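Side-chain contacts in uronate isomerase (Caulobacter crescentus, PDB 2Q01), which catalyses the interconversion of D-glucuronate and D-fructuronate, and of D-galacturonate and D-tagaturonate, in pentose and glucuronate metabolism: residues Ala53-Gln56 with Asp60-Leu63; Glu98-Phe103 with Asp139-Arg144. All coordinates share one frame; numbering follows the deposited sequence.

Overall arrangement
Both contacts lie on the same side of the chain's centre, in a group of helices formed by the N-terminal part of this TIM-barrel-clan enzyme. Their centres are about 13 Å apart. Contact 1 is local and partly buried: a loop folds back on helix 58-63, which directly follows it. Contact 2 is more buried and joins two helices, 96-105 and 138-149, that are well separated in sequence. Contact 1 rests on one methyl-on-ring touch, with a polar pair at its outer side. Contact 2 combines aromatic packing inside with paired charges at its partly exposed side. L62 and L63 of helix 58-63 tie the two together by packing on W100 and F103.

Contact 1: Ala53-Gln56 with Asp60-Leu63; sequences APFQ and DLLL
One face of the F55 ring carries the CD1 methyl of L61. This is a CH-pi contact: CD1 stands 3.6 Å from the ring centroid, only 13° off the ring normal. The methyl therefore sits almost centrally over the ring, and the two side chains cross at about a right angle. The F55 ring also meets the ring of W48 edge-to-face. In L61, chi1 (176°) sends CG toward the loop, and chi2 (72°) then sets CD1 over the ring. Replacing F55 by an alanine would remove the ring; L61 CD1 would probably lose its CH-pi partner, and a gap is likely to open between loop and helix.

The second pair is Q56 and D60. Their amide and carboxylate planes are only 12° apart and stacked, with Q56 CD 3.9 Å from D60 OD1. No hydrogen bond links them. Beyond CG the Q56 chain is extended, which brings the amide to the D60 carboxylate on the more exposed side, the two side chains crossing at a slant.

The contact closes the short connection from helix 47-51 to helix 58-63. L149 of helix 138-149 touches both F55 and L61, and L423 from a loop also packs on L61.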
loop_
_atom_site.group_PDB
_atom_site.type_symbol
_atom_site.label_atom_id
_atom_site.label_comp_id
_atom_site.label_asym_id
_atom_site.label_seq_id
_atom_site.Cartn_x
_atom_site.Cartn_y
_atom_site.Cartn_z
ATOM N N ALA B 53 29.603 21.080 26.836
ATOM C CA ALA B 53 29.694 20.239 28.018
ATOM C C ALA B 53 29.634 18.774 27.596
ATOM O O ALA B 53 28.915 18.442 26.655
ATOM C CB ALA B 53 28.558 20.569 28.975
ATOM N N PRO B 54 30.388 17.893 28.281
ATOM C CA PRO B 54 30.347 16.469 27.937
ATOM C C PRO B 54 29.028 15.800 28.322
ATOM O O PRO B 54 28.353 16.242 29.251
ATOM C CB PRO B 54 31.482 15.866 28.778
ATOM C CG PRO B 54 32.276 17.021 29.285
ATOM C CD PRO B 54 31.322 18.154 29.389
ATOM N N PHE B 55 28.671 14.744 27.596
ATOM C CA PHE B 55 27.572 13.864 27.990
ATOM C C PHE B 55 28.022 13.004 29.177
ATOM O O PHE B 55 29.228 12.836 29.408
ATOM C CB PHE B 55 27.129 12.986 26.815
ATOM C CG PHE B 55 26.781 13.762 25.567
ATOM C CD1 PHE B 55 25.543 14.390 25.439
ATOM C CD2 PHE B 55 27.689 13.854 24.512
ATOM C CE1 PHE B 55 25.215 15.105 24.281
ATOM C CE2 PHE B 55 27.371 14.569 23.350
ATOM C CZ PHE B 55 26.132 15.193 23.236
ATOM N N GLN B 56 27.070 12.465 29.932
ATOM C CA GLN B 56 27.420 11.785 31.183
ATOM C C GLN B 56 27.381 10.250 31.167
ATOM O O GLN B 56 28.344 9.608 31.587
ATOM C CB GLN B 56 26.622 12.353 32.369
ATOM C CG GLN B 56 25.145 12.603 32.101
ATOM C CD GLN B 56 24.384 12.988 33.357
ATOM O OE1 GLN B 56 23.981 14.140 33.523
ATOM N NE2 GLN B 56 24.190 12.025 34.252
ATOM N N ASP B 60 22.010 8.076 29.558
ATOM C CA ASP B 60 21.579 9.445 29.267
ATOM C C ASP B 60 21.765 9.889 27.817
ATOM O O ASP B 60 21.097 10.815 27.364
ATOM C CB ASP B 60 22.256 10.440 30.210
ATOM C CG ASP B 60 21.355 10.855 31.351
ATOM O OD1 ASP B 60 21.081 12.069 31.471
ATOM O OD2 ASP B 60 20.904 9.970 32.115
ATOM N N LEU B 61 22.662 9.223 27.099
ATOM C CA LEU B 61 22.967 9.584 25.723
ATOM C C LEU B 61 22.206 8.719 24.716
ATOM O O LEU B 61 21.695 9.223 23.708
ATOM C CB LEU B 61 24.481 9.496 25.484
ATOM C CG LEU B 61 25.054 9.749 24.088
ATOM C CD1 LEU B 61 24.978 11.216 23.710
ATOM C CD2 LEU B 61 26.480 9.255 24.015
ATOM N N LEU B 62 22.128 7.420 24.996
ATOM C CA LEU B 62 21.592 6.465 24.029
ATOM C C LEU B 62 20.202 5.947 24.380
ATOM O O LEU B 62 19.353 5.816 23.502
ATOM C CB LEU B 62 22.559 5.285 23.837
ATOM C CG LEU B 62 23.955 5.582 23.275
ATOM C CD1 LEU B 62 24.925 4.484 23.664
ATOM C CD2 LEU B 62 23.927 5.769 21.759
ATOM N N LEU B 63 19.977 5.664 25.660
ATOM C CA LEU B 63 18.773 4.960 26.100
ATOM C C LEU B 63 17.605 5.872 26.495
ATOM O O LEU B 63 16.503 5.734 25.957
ATOM C CB LEU B 63 19.119 3.983 27.232
ATOM C CG LEU B 63 18.002 3.202 27.933
ATOM C CD1 LEU B 63 17.179 2.333 26.972
ATOM C CD2 LEU B 63 18.608 2.352 29.036
#

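Contact 2: Glu98-Phe103 with Asp139-Arg144; sequences EAWRVF and DDYFDR
Two helices of the N-terminal helical region, 96-105 and 138-149, pack here through W100 and F142. The short segments run at 132° to each other, with their axes 9.8 Å apart at closest approach. Chi1 of W100 is near 180° (-175°), which swings the indole toward helix 138-149. F142 CA lies over one indole face and F103 CD2 over the opposite one, each toward the rim of the ring. F142 CD2 meets W100 CB at 3.6 Å. The five-membered ring of W100 and the F142 ring are inclined at 53°. Further along the indole, W100 NE1 lies 3.7 Å from Y141 CB. The Y141 ring leads away from W100, and its OH is hydrogen-bonded to E131 O. T59 of helix 58-63 packs against both W100 and F142.

At the partly exposed side, the bent R101 chain sets its guanidinium between two acids. D139 OD2 sits over one face, 3.2 Å from R101 NE. The E98 carboxylate lies on the opposite face, toward its rim, with OE1 2.9 Å from R101 NH2. No N-H points at either oxygen, so this salt-bridge network rests on charge alone. R97 is a second partner of D139. The positive charges probably ease repulsion between the acids, while the W100-F142 packing is mainly nonpolar.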
loop_
_atom_site.group_PDB
_atom_site.type_symbol
_atom_site.label_atom_id
_atom_site.label_comp_id
_atom_site.label_asym_id
_atom_site.label_seq_id
_atom_site.Cartn_x
_atom_site.Cartn_y
_atom_site.Cartn_z
ATOM N N GLU B 98 21.871 0.104 36.013
ATOM C CA GLU B 98 20.767 -0.856 36.015
ATOM C C GLU B 98 19.787 -0.625 34.868
ATOM O O GLU B 98 19.234 -1.581 34.325
ATOM C CB GLU B 98 20.029 -0.861 37.361
ATOM C CG GLU B 98 20.728 -1.662 38.467
ATOM C CD GLU B 98 20.904 -3.148 38.139
ATOM O OE1 GLU B 98 21.950 -3.712 38.518
ATOM O OE2 GLU B 98 20.008 -3.753 37.508
ATOM N N ALA B 99 19.577 0.641 34.510
ATOM C CA ALA B 99 18.774 0.999 33.340
ATOM C C ALA B 99 19.379 0.413 32.065
ATOM O O ALA B 99 18.671 -0.191 31.255
ATOM C CB ALA B 99 18.632 2.516 33.229
ATOM N N TRP B 100 20.696 0.579 31.920
ATOM C CA TRP B 100 21.465 0.014 30.817
ATOM C C TRP B 100 21.447 -1.516 30.808
ATOM O O TRP B 100 21.417 -2.126 29.742
ATOM C CB TRP B 100 22.909 0.512 30.861
ATOM C CG TRP B 100 23.711 0.057 29.684
ATOM C CD1 TRP B 100 24.566 -1.009 29.632
ATOM C CD2 TRP B 100 23.706 0.632 28.374
ATOM N NE1 TRP B 100 25.098 -1.127 28.371
ATOM C CE2 TRP B 100 24.589 -0.131 27.580
ATOM C CE3 TRP B 100 23.042 1.723 27.795
ATOM C CZ2 TRP B 100 24.825 0.162 26.235
ATOM C CZ3 TRP B 100 23.282 2.015 26.457
ATOM C CH2 TRP B 100 24.167 1.236 25.695
ATOM N N ARG B 101 21.467 -2.117 31.995
ATOM C CA ARG B 101 21.397 -3.568 32.156
ATOM C C ARG B 101 20.095 -4.157 31.603
ATOM O O ARG B 101 20.111 -5.230 30.997
ATOM C CB ARG B 101 21.529 -3.931 33.636
ATOM C CG ARG B 101 22.222 -5.252 33.925
ATOM C CD ARG B 101 23.723 -5.046 34.086
ATOM N NE ARG B 101 24.038 -4.095 35.150
ATOM C CZ ARG B 101 24.267 -4.428 36.416
ATOM N NH1 ARG B 101 24.220 -5.697 36.798
ATOM N NH2 ARG B 101 24.543 -3.485 37.305
ATOM N N VAL B 102 18.979 -3.452 31.821
ATOM C CA VAL B 102 17.656 -3.884 31.349
ATOM C C VAL B 102 17.577 -3.795 29.825
ATOM O O VAL B 102 17.067 -4.706 29.172
ATOM C CB VAL B 102 16.507 -3.069 32.013
ATOM C CG1 VAL B 102 15.145 -3.461 31.443
ATOM C CG2 VAL B 102 16.504 -3.277 33.517
ATOM N N PHE B 103 18.102 -2.702 29.272
ATOM C CA PHE B 103 18.175 -2.519 27.825
ATOM C C PHE B 103 19.021 -3.596 27.154
ATOM O O PHE B 103 18.621 -4.160 26.131
ATOM C CB PHE B 103 18.733 -1.138 27.480
ATOM C CG PHE B 103 19.103 -0.982 26.034
ATOM C CD1 PHE B 103 18.120 -0.963 25.047
ATOM C CD2 PHE B 103 20.434 -0.861 25.653
ATOM C CE1 PHE B 103 18.459 -0.828 23.707
ATOM C CE2 PHE B 103 20.780 -0.725 24.314
ATOM C CZ PHE B 103 19.791 -0.708 23.342
ATOM N N ASP B 139 27.757 -4.488 31.521
ATOM C CA ASP B 139 28.554 -3.620 32.386
ATOM C C ASP B 139 29.824 -3.124 31.703
ATOM O O ASP B 139 30.256 -1.995 31.936
ATOM C CB ASP B 139 28.887 -4.335 33.701
ATOM C CG ASP B 139 27.678 -4.468 34.615
ATOM O OD1 ASP B 139 27.286 -5.614 34.930
ATOM O OD2 ASP B 139 27.113 -3.425 35.014
ATOM N N ASP B 140 30.403 -3.971 30.856
ATOM C CA ASP B 140 31.588 -3.611 30.092
ATOM C C ASP B 140 31.267 -2.497 29.099
ATOM O O ASP B 140 32.039 -1.551 28.971
ATOM C CB ASP B 140 32.169 -4.837 29.377
ATOM C CG ASP B 140 33.442 -4.519 28.605
ATOM O OD1 ASP B 140 34.392 -3.971 29.206
ATOM O OD2 ASP B 140 33.490 -4.824 27.395
ATOM N N TYR B 141 30.123 -2.612 28.422
ATOM C CA TYR B 141 29.622 -1.570 27.516
ATOM C C TYR B 141 29.385 -0.241 28.227
ATOM O O TYR B 141 29.789 0.806 27.724
ATOM C CB TYR B 141 28.314 -2.005 26.857
ATOM C CG TYR B 141 28.433 -2.501 25.436
ATOM C CD1 TYR B 141 28.767 -3.827 25.162
ATOM C CD2 TYR B 141 28.175 -1.651 24.361
ATOM C CE1 TYR B 141 28.860 -4.291 23.853
ATOM C CE2 TYR B 141 28.265 -2.108 23.049
ATOM C CZ TYR B 141 28.609 -3.429 22.802
ATOM O OH TYR B 141 28.697 -3.885 21.506
ATOM N N PHE B 142 28.743 -0.296 29.396
ATOM C CA PHE B 142 28.349 0.909 30.128
ATOM C C PHE B 142 29.534 1.797 30.470
ATOM O O PHE B 142 29.602 2.936 30.009
ATOM C CB PHE B 142 27.555 0.572 31.401
ATOM C CG PHE B 142 27.018 1.787 32.113
ATOM C CD1 PHE B 142 27.676 2.316 33.221
ATOM C CD2 PHE B 142 25.862 2.418 31.662
ATOM C CE1 PHE B 142 27.186 3.450 33.870
ATOM C CE2 PHE B 142 25.363 3.546 32.308
ATOM C CZ PHE B 142 26.029 4.064 33.410
ATOM N N ASP B 143 30.467 1.266 31.257
ATOM C CA ASP B 143 31.579 2.074 31.755
ATOM C C ASP B 143 32.653 2.396 30.713
ATOM O O ASP B 143 33.402 3.354 30.892
ATOM C CB ASP B 143 32.177 1.502 33.053
ATOM C CG ASP B 143 32.383 -0.000 33.004
ATOM O OD1 ASP B 143 32.045 -0.672 34.001
ATOM O OD2 ASP B 143 32.879 -0.516 31.979
ATOM N N ARG B 144 32.717 1.622 29.628
ATOM C CA ARG B 144 33.611 1.965 28.516
ATOM C C ARG B 144 33.079 3.117 27.660
ATOM O O ARG B 144 33.864 3.900 27.127
ATOM C CB ARG B 144 33.943 0.753 27.644
ATOM C CG ARG B 144 35.045 -0.125 28.215
ATOM C CD ARG B 144 36.019 -0.558 27.132
ATOM N NE ARG B 144 35.511 -1.657 26.313
ATOM C CZ ARG B 144 35.846 -1.866 25.041
ATOM N NH1 ARG B 144 35.335 -2.898 24.382
ATOM N NH2 ARG B 144 36.682 -1.041 24.420
#